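Local coordinates for vestitone reductase (Medicago sativa, PDB 2P4H), which catalyses the stereospecific NADPH-dependent reduction of (3R)-vestitone, the penultimate step in the biosynthesis of the defence compound medicarpin, at residues A[212-215]-A[216-219]; A[254-257]-A[258-261]; A[260-263]-A[264-268]. All blocks are in the same frame, centred on the assembly; numbering follows the deposited sequence.

Interaction 1. Residues A[212-215]-A[216-219]; sequences GKKE and QIGV
A short 3-10 turn, in which K213 and K214 offer their carbonyl oxygens to Q216 and I217, carries the chain from helix 208-211 toward strand 219-226. Two backbone bonds each span three residues: Q216 N reaches K213 O at 2.9 Å, and I217 N reaches K214 O at 3.2 Å. In both, the donor sits well above the plane of the accepting carbonyl, by 50° and 60°, so neither uses an in-plane lone pair.

The side chain of Q216 adds a third bond, running back along the chain. Its CG stands anti to the carbonyl carbon (chi1 -70°) and the chain is extended beyond it, which carries the amide across to the start of the turn. There OE1 takes the N-H of K213 at 3.1 Å, in the amide plane and on a lone pair. K213 is thus gripped at both its N and its O by the same glutamine. The approach leaves little space beside G212, whose CA lies 2.9 Å from Q216 OE1; having no side chain, G212 can sit there.

This turn lies on the surface of the reductase, ahead of the mixed sheet, which is distinct from the seven-stranded parallel sheet of the Rossmann-type core; G218 already pairs through its backbone with A284. I217 lays CB and CG1 against K214 O, at 3.4 Å and 3.5 Å, and its CD1 comes within 4.0 Å of K214 CA. Side chains of K214 and I217 both touch L273, and I217 also meets L278. With an alanine at I217, CG1 and CD1 are gone, and a gap would probably open towards L273 and L278, leaving the K214 side of the turn less closely packed. K214 itself runs fully extended, its CG only loosely near I217 CD1 at 4.4 Å.

Interaction 2. Residues A[254-257]-A[258-261]; sequences VPIE and EMSQ
The backbone bonds come first: P255, I256 and E257 present carbonyl oxygens to M259, S260 and Q261 in the regular four-residue pattern of an alpha-helix. M259 N meets P255 O at 3.0 Å with an N-H...O angle of 155°, whereas E258 N reaches the same oxygen at only 121°, a weak second bond. S260 N to I256 O is 2.9 Å, and Q261 N to E257 O is 3.1 Å.

Apolar contacts gather round M259. M259 CB lies 4.1 Å from V254 CG1, the two side chains crossing at about a right angle; CG anti to the backbone N (chi1 180°) and an extended chain then carry SD to 4.1 Å from I256 CG1. Here strand 252-255 turns directly into helix 256-266, with P255 in the N-cap position. F222, L209 and F309 close round M259, joining the helix to strand 219-226, helix 208-211 and helix 305-319.

Among the polar side chains, E258 reaches back, extended beyond CG, and its carboxylate end lies against the CG and CD carbons of P255: its OE2 is 3.5 Å from P255 CD, its CD 3.6 Å from the same carbon. Its negative charge at the first turn is likely to suit the amino end of the helix. The carboxylate of E257 turns elsewhere, to a salt bridge with R285, and S260 OG bonds to L273 O.

Interaction 3. Residues A[260-263]-A[264-268]; sequences SQLL and SAKYP
S264 holds its OG beside its own backbone N (chi1 -65°), and from there the hydroxyl reaches back one turn to S260 O at 2.7 Å; Y267 has a similar first torsion (chi1 -52°), which sets its ring alongside L263. S260 O is consequently shared. S264 N also donates to it, at 2.9 Å, and the two donors come from opposite faces of the carbonyl plane, the hydroxyl 36° out of it. A serine hydroxyl bonded to the carbonyl four residues earlier is a familiar way of satisfying this group within a helix, and S264 CB, whose side chain touches I272 of the following loop, comes to 3.1 Å from the same oxygen.

The remaining backbone bonds keep to the helical spacing. A265 N to Q261 O is long, while K266 N bonds to L262 O and Y267 N draws up to L263 O at 2.8 Å. These are the final turns of helix 256-266: Y267 is the first residue to leave helical angles, and P268 follows it into the loop.

Around that end, L263 and Y267 meet in two ways. L263 O lies at the edge of the ring, near its plane, 3.6 Å from Y267 CD2. Meanwhile L263 CD2 packs on the CD2-CE2 side of the tyrosine, 3.8 Å from CE2, with the side chains crossing at a slant. Helix 305-319 flanks this pair: F309 touches L263, I313 touches Y267, and the phenol OH bonds to D310 OD1, so the far end of the ring is tied to helix 305-319 while its CD2-CE2 side rests on L263. One turn round, K266 CG lies 3.4 Å from L262 O, and the chain then bends at chi2 and leads away; L262 itself meets I305 and E306.

In the fold
Interactions 2 and 3 are consecutive turns of helix 256-266, sharing S260 and Q261, with centres about 9 Å apart. Interaction 1 precedes them in the chain, its centre about 13 Å from that of interaction 2, and the two touch: I217 CG2 packs on I256 CD1 at 4.0 Å, and V219 O lies 4.1 Å from the same I256 CD1. No such touch links interactions 1 and 3, whose nearest atoms are about 9 Å apart. L273 is a neighbour common to interactions 1 and 2 through I217 and S260. All three sit on one side of the chain's centre, away from the glycine-rich loop predicted to bind NADP and from Y160, a probable NADP contact by similarity.

Interaction 1. Residues A[212-215]-A[216-219]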
ATOM      1  N   GLY A 212      20.143  -7.337   5.238  1.00 31.30           N
ATOM      2  CA  GLY A 212      21.017  -7.457   4.088  1.00 33.35           C
ATOM      3  C   GLY A 212      22.434  -6.974   4.303  1.00 34.94           C
ATOM      4  O   GLY A 212      22.845  -6.675   5.424  1.00 36.05           O
ATOM      5  N   LYS A 213      23.185  -6.906   3.210  1.00 36.61           N
ATOM      6  CA  LYS A 213      24.565  -6.455   3.254  1.00 36.91           C
ATOM      7  C   LYS A 213      24.703  -5.152   2.481  1.00 36.47           C
ATOM      8  O   LYS A 213      23.773  -4.724   1.797  1.00 36.09           O
ATOM      9  CB  LYS A 213      25.485  -7.520   2.656  1.00 38.12           C
ATOM     10  CG  LYS A 213      25.494  -8.824   3.438  1.00 40.15           C
ATOM     11  CD  LYS A 213      26.355  -9.878   2.763  1.00 41.11           C
ATOM     12  CE  LYS A 213      25.793 -10.263   1.403  1.00 41.74           C
ATOM     13  NZ  LYS A 213      26.607 -11.325   0.752  1.00 43.05           N
ATOM     14  N   LYS A 214      25.868  -4.526   2.597  1.00 35.72           N
ATOM     15  CA  LYS A 214      26.135  -3.266   1.919  1.00 35.06           C
ATOM     16  C   LYS A 214      25.847  -3.345   0.420  1.00 33.61           C
ATOM     17  O   LYS A 214      25.397  -2.370  -0.182  1.00 32.43           O
ATOM     18  CB  LYS A 214      27.592  -2.856   2.146  1.00 36.27           C
ATOM     19  CG  LYS A 214      27.957  -1.500   1.572  1.00 38.38           C
ATOM     20  CD  LYS A 214      29.406  -1.153   1.873  1.00 39.56           C
ATOM     21  CE  LYS A 214      29.783   0.199   1.294  1.00 40.62           C
ATOM     22  NZ  LYS A 214      31.207   0.538   1.564  1.00 41.43           N
ATOM     23  N   GLU A 215      26.100  -4.507  -0.176  1.00 32.41           N
ATOM     24  CA  GLU A 215      25.879  -4.698  -1.607  1.00 31.34           C
ATOM     25  C   GLU A 215      24.406  -4.643  -2.008  1.00 29.80           C
ATOM     26  O   GLU A 215      24.085  -4.447  -3.181  1.00 29.15           O
ATOM     27  CB  GLU A 215      26.468  -6.036  -2.070  1.00 33.18           C
ATOM     28  CG  GLU A 215      27.963  -6.194  -1.831  1.00 36.30           C
ATOM     29  CD  GLU A 215      28.287  -6.731  -0.449  1.00 38.40           C
ATOM     30  OE1 GLU A 215      27.953  -6.065   0.552  1.00 39.70           O
ATOM     31  OE2 GLU A 215      28.877  -7.828  -0.367  1.00 40.57           O
ATOM     32  N   GLN A 216      23.513  -4.818  -1.042  1.00 27.19           N
ATOM     33  CA  GLN A 216      22.085  -4.789  -1.327  1.00 25.58           C
ATOM     34  C   GLN A 216      21.464  -3.407  -1.155  1.00 22.55           C
ATOM     35  O   GLN A 216      20.250  -3.250  -1.263  1.00 21.78           O
ATOM     36  CB  GLN A 216      21.351  -5.797  -0.441  1.00 27.85           C
ATOM     37  CG  GLN A 216      21.639  -7.246  -0.797  1.00 32.37           C
ATOM     38  CD  GLN A 216      20.910  -8.220   0.104  1.00 34.79           C
ATOM     39  OE1 GLN A 216      21.167  -8.280   1.305  1.00 36.89           O
ATOM     40  NE2 GLN A 216      19.992  -8.988  -0.473  1.00 36.88           N
ATOM     41  N   ILE A 217      22.294  -2.402  -0.895  1.00 20.60           N
ATOM     42  CA  ILE A 217      21.788  -1.046  -0.720  1.00 18.22           C
ATOM     43  C   ILE A 217      21.506  -0.367  -2.060  1.00 18.14           C
ATOM     44  O   ILE A 217      22.385  -0.261  -2.918  1.00 19.41           O
ATOM     45  CB  ILE A 217      22.778  -0.173   0.090  1.00 17.76           C
ATOM     46  CG1 ILE A 217      22.855  -0.684   1.533  1.00 18.26           C
ATOM     47  CG2 ILE A 217      22.329   1.286   0.074  1.00 17.89           C
ATOM     48  CD1 ILE A 217      23.877   0.040   2.392  1.00 19.65           C
ATOM     49  N   GLY A 218      20.264   0.075  -2.230  1.00 15.69           N
ATOM     50  CA  GLY A 218      19.858   0.761  -3.444  1.00 15.49           C
ATOM     51  C   GLY A 218      19.298   2.107  -3.035  1.00 15.49           C
ATOM     52  O   GLY A 218      19.888   3.150  -3.309  1.00 17.14           O
ATOM     53  N   VAL A 219      18.152   2.081  -2.364  1.00 14.05           N
ATOM     54  CA  VAL A 219      17.515   3.297  -1.877  1.00 13.87           C
ATOM     55  C   VAL A 219      18.283   3.811  -0.653  1.00 12.48           C
ATOM     56  O   VAL A 219      18.610   3.036   0.255  1.00 12.84           O
ATOM     57  CB  VAL A 219      16.049   3.013  -1.485  1.00 13.20           C
ATOM     58  CG1 VAL A 219      15.459   4.197  -0.739  1.00 13.88           C
ATOM     59  CG2 VAL A 219      15.234   2.714  -2.737  1.00 14.58           C
TER

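Interaction 2. Residues A[254-257]-A[258-261]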
ATOM      1  N   VAL A 254      12.946   9.005   5.610  1.00 12.47           N
ATOM      2  CA  VAL A 254      14.090   8.507   6.360  1.00 12.31           C
ATOM      3  C   VAL A 254      15.404   8.267   5.635  1.00 11.58           C
ATOM      4  O   VAL A 254      15.542   7.296   4.886  1.00 11.64           O
ATOM      5  CB  VAL A 254      13.688   7.174   7.044  1.00 12.58           C
ATOM      6  CG1 VAL A 254      14.746   6.749   8.045  1.00 14.45           C
ATOM      7  CG2 VAL A 254      12.318   7.324   7.709  1.00 14.90           C
ATOM      8  N   PRO A 255      16.394   9.145   5.853  1.00 11.86           N
ATOM      9  CA  PRO A 255      17.689   8.955   5.198  1.00 13.14           C
ATOM     10  C   PRO A 255      18.305   7.689   5.789  1.00 11.72           C
ATOM     11  O   PRO A 255      18.107   7.392   6.968  1.00 11.91           O
ATOM     12  CB  PRO A 255      18.469  10.204   5.598  1.00 12.97           C
ATOM     13  CG  PRO A 255      17.396  11.239   5.770  1.00 12.87           C
ATOM     14  CD  PRO A 255      16.318  10.468   6.501  1.00 13.28           C
ATOM     15  N   ILE A 256      19.058   6.947   4.988  1.00 11.93           N
ATOM     16  CA  ILE A 256      19.661   5.718   5.483  1.00 12.18           C
ATOM     17  C   ILE A 256      20.618   5.983   6.656  1.00 11.66           C
ATOM     18  O   ILE A 256      20.816   5.119   7.512  1.00 12.22           O
ATOM     19  CB  ILE A 256      20.372   4.961   4.322  1.00 11.94           C
ATOM     20  CG1 ILE A 256      20.670   3.522   4.741  1.00 13.55           C
ATOM     21  CG2 ILE A 256      21.630   5.697   3.898  1.00 13.54           C
ATOM     22  CD1 ILE A 256      21.017   2.617   3.568  1.00 14.98           C
ATOM     23  N   GLU A 257      21.193   7.183   6.705  1.00 12.38           N
ATOM     24  CA  GLU A 257      22.100   7.548   7.791  1.00 12.31           C
ATOM     25  C   GLU A 257      21.334   7.660   9.110  1.00 12.93           C
ATOM     26  O   GLU A 257      21.823   7.242  10.163  1.00 12.43           O
ATOM     27  CB  GLU A 257      22.800   8.876   7.485  1.00 14.25           C
ATOM     28  CG  GLU A 257      23.722   8.847   6.263  1.00 16.72           C
ATOM     29  CD  GLU A 257      22.999   9.070   4.940  1.00 18.67           C
ATOM     30  OE1 GLU A 257      23.683   9.082   3.893  1.00 21.33           O
ATOM     31  OE2 GLU A 257      21.759   9.240   4.929  1.00 15.81           O
ATOM     32  N   GLU A 258      20.136   8.234   9.059  1.00 13.50           N
ATOM     33  CA  GLU A 258      19.324   8.363  10.265  1.00 14.94           C
ATOM     34  C   GLU A 258      18.804   6.983  10.645  1.00 14.11           C
ATOM     35  O   GLU A 258      18.644   6.663  11.825  1.00 14.73           O
ATOM     36  CB  GLU A 258      18.175   9.349  10.027  1.00 15.20           C
ATOM     37  CG  GLU A 258      18.678  10.763   9.763  1.00 19.88           C
ATOM     38  CD  GLU A 258      17.568  11.784   9.616  1.00 22.03           C
ATOM     39  OE1 GLU A 258      17.878  12.937   9.245  1.00 26.68           O
ATOM     40  OE2 GLU A 258      16.395  11.445   9.874  1.00 23.74           O
ATOM     41  N   MET A 259      18.551   6.162   9.632  1.00 13.33           N
ATOM     42  CA  MET A 259      18.095   4.796   9.835  1.00 14.04           C
ATOM     43  C   MET A 259      19.179   4.057  10.641  1.00 12.87           C
ATOM     44  O   MET A 259      18.888   3.358  11.612  1.00 13.21           O
ATOM     45  CB  MET A 259      17.897   4.148   8.464  1.00 17.61           C
ATOM     46  CG  MET A 259      17.433   2.715   8.461  1.00 18.42           C
ATOM     47  SD  MET A 259      17.339   2.126   6.748  1.00 20.74           S
ATOM     48  CE  MET A 259      15.594   2.274   6.404  1.00 19.56           C
ATOM     49  N   SER A 260      20.432   4.231  10.234  1.00 12.10           N
ATOM     50  CA  SER A 260      21.554   3.600  10.918  1.00 12.66           C
ATOM     51  C   SER A 260      21.643   4.031  12.383  1.00 12.04           C
ATOM     52  O   SER A 260      21.852   3.203  13.272  1.00 12.96           O
ATOM     53  CB  SER A 260      22.863   3.949  10.214  1.00 12.73           C
ATOM     54  OG  SER A 260      23.974   3.523  10.987  1.00 13.57           O
ATOM     55  N   GLN A 261      21.499   5.325  12.641  1.00 11.55           N
ATOM     56  CA  GLN A 261      21.581   5.802  14.016  1.00 11.74           C
ATOM     57  C   GLN A 261      20.468   5.224  14.882  1.00 12.84           C
ATOM     58  O   GLN A 261      20.712   4.796  16.010  1.00 13.82           O
ATOM     59  CB  GLN A 261      21.551   7.332  14.058  1.00 11.75           C
ATOM     60  CG  GLN A 261      22.761   7.958  13.379  1.00 11.03           C
ATOM     61  CD  GLN A 261      22.842   9.459  13.569  1.00 11.41           C
ATOM     62  OE1 GLN A 261      21.838  10.161  13.470  1.00 12.65           O
ATOM     63  NE2 GLN A 261      24.045   9.958  13.824  1.00 11.87           N
TER

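Interaction 3. Residues A[260-263]-A[264-268]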
ATOM      1  N   SER A 260      20.432   4.231  10.234  1.00 12.10           N
ATOM      2  CA  SER A 260      21.554   3.600  10.918  1.00 12.66           C
ATOM      3  C   SER A 260      21.643   4.031  12.383  1.00 12.04           C
ATOM      4  O   SER A 260      21.852   3.203  13.272  1.00 12.96           O
ATOM      5  CB  SER A 260      22.863   3.949  10.214  1.00 12.73           C
ATOM      6  OG  SER A 260      23.974   3.523  10.987  1.00 13.57           O
ATOM      7  N   GLN A 261      21.499   5.325  12.641  1.00 11.55           N
ATOM      8  CA  GLN A 261      21.581   5.802  14.016  1.00 11.74           C
ATOM      9  C   GLN A 261      20.468   5.224  14.882  1.00 12.84           C
ATOM     10  O   GLN A 261      20.712   4.796  16.010  1.00 13.82           O
ATOM     11  CB  GLN A 261      21.551   7.332  14.058  1.00 11.75           C
ATOM     12  CG  GLN A 261      22.761   7.958  13.379  1.00 11.03           C
ATOM     13  CD  GLN A 261      22.842   9.459  13.569  1.00 11.41           C
ATOM     14  OE1 GLN A 261      21.838  10.161  13.470  1.00 12.65           O
ATOM     15  NE2 GLN A 261      24.045   9.958  13.824  1.00 11.87           N
ATOM     16  N   LEU A 262      19.251   5.191  14.355  1.00 12.50           N
ATOM     17  CA  LEU A 262      18.123   4.657  15.108  1.00 13.22           C
ATOM     18  C   LEU A 262      18.304   3.173  15.405  1.00 13.57           C
ATOM     19  O   LEU A 262      18.218   2.746  16.557  1.00 14.18           O
ATOM     20  CB  LEU A 262      16.817   4.873  14.328  1.00 15.48           C
ATOM     21  CG  LEU A 262      15.496   4.386  14.946  1.00 18.31           C
ATOM     22  CD1 LEU A 262      14.340   4.990  14.169  1.00 20.18           C
ATOM     23  CD2 LEU A 262      15.403   2.869  14.926  1.00 22.26           C
ATOM     24  N   LEU A 263      18.558   2.385  14.368  1.00 13.20           N
ATOM     25  CA  LEU A 263      18.712   0.948  14.544  1.00 13.19           C
ATOM     26  C   LEU A 263      19.934   0.539  15.364  1.00 13.23           C
ATOM     27  O   LEU A 263      19.880  -0.436  16.118  1.00 13.50           O
ATOM     28  CB  LEU A 263      18.732   0.259  13.175  1.00 13.98           C
ATOM     29  CG  LEU A 263      17.469   0.488  12.336  1.00 14.43           C
ATOM     30  CD1 LEU A 263      17.626  -0.182  10.981  1.00 14.85           C
ATOM     31  CD2 LEU A 263      16.251  -0.062  13.068  1.00 16.63           C
ATOM     32  N   SER A 264      21.032   1.279  15.233  1.00 13.76           N
ATOM     33  CA  SER A 264      22.238   0.948  15.985  1.00 13.90           C
ATOM     34  C   SER A 264      22.014   1.117  17.483  1.00 13.49           C
ATOM     35  O   SER A 264      22.498   0.322  18.288  1.00 14.39           O
ATOM     36  CB  SER A 264      23.408   1.833  15.547  1.00 14.33           C
ATOM     37  OG  SER A 264      23.769   1.575  14.202  1.00 15.54           O
ATOM     38  N   ALA A 265      21.270   2.152  17.852  1.00 13.96           N
ATOM     39  CA  ALA A 265      20.996   2.422  19.255  1.00 12.87           C
ATOM     40  C   ALA A 265      19.969   1.468  19.856  1.00 13.99           C
ATOM     41  O   ALA A 265      20.128   1.001  20.985  1.00 15.49           O
ATOM     42  CB  ALA A 265      20.526   3.867  19.422  1.00 14.04           C
ATOM     43  N   LYS A 266      18.922   1.159  19.099  1.00 13.82           N
ATOM     44  CA  LYS A 266      17.868   0.287  19.603  1.00 15.29           C
ATOM     45  C   LYS A 266      18.131  -1.212  19.482  1.00 15.16           C
ATOM     46  O   LYS A 266      17.590  -1.993  20.264  1.00 17.11           O
ATOM     47  CB  LYS A 266      16.538   0.630  18.921  1.00 16.55           C
ATOM     48  CG  LYS A 266      16.109   2.085  19.082  1.00 20.77           C
ATOM     49  CD  LYS A 266      16.050   2.505  20.545  1.00 24.83           C
ATOM     50  CE  LYS A 266      15.671   3.975  20.680  1.00 26.72           C
ATOM     51  NZ  LYS A 266      15.707   4.440  22.097  1.00 28.81           N
ATOM     52  N   TYR A 267      18.955  -1.612  18.519  1.00 14.27           N
ATOM     53  CA  TYR A 267      19.250  -3.030  18.313  1.00 14.27           C
ATOM     54  C   TYR A 267      20.750  -3.288  18.228  1.00 16.17           C
ATOM     55  O   TYR A 267      21.271  -3.654  17.176  1.00 16.12           O
ATOM     56  CB  TYR A 267      18.563  -3.521  17.032  1.00 14.26           C
ATOM     57  CG  TYR A 267      17.091  -3.188  16.986  1.00 13.31           C
ATOM     58  CD1 TYR A 267      16.154  -3.965  17.667  1.00 15.32           C
ATOM     59  CD2 TYR A 267      16.643  -2.050  16.318  1.00 13.60           C
ATOM     60  CE1 TYR A 267      14.805  -3.611  17.686  1.00 14.48           C
ATOM     61  CE2 TYR A 267      15.305  -1.686  16.334  1.00 14.72           C
ATOM     62  CZ  TYR A 267      14.391  -2.467  17.019  1.00 13.80           C
ATOM     63  OH  TYR A 267      13.069  -2.090  17.058  1.00 17.39           O
ATOM     64  N   PRO A 268      21.464  -3.107  19.349  1.00 18.64           N
ATOM     65  CA  PRO A 268      22.913  -3.323  19.390  1.00 18.89           C
ATOM     66  C   PRO A 268      23.324  -4.760  19.067  1.00 20.02           C
ATOM     67  O   PRO A 268      24.490  -5.026  18.775  1.00 21.96           O
ATOM     68  CB  PRO A 268      23.279  -2.913  20.816  1.00 19.68           C
ATOM     69  CG  PRO A 268      22.052  -3.260  21.588  1.00 21.16           C
ATOM     70  CD  PRO A 268      20.948  -2.758  20.683  1.00 18.23           C
TER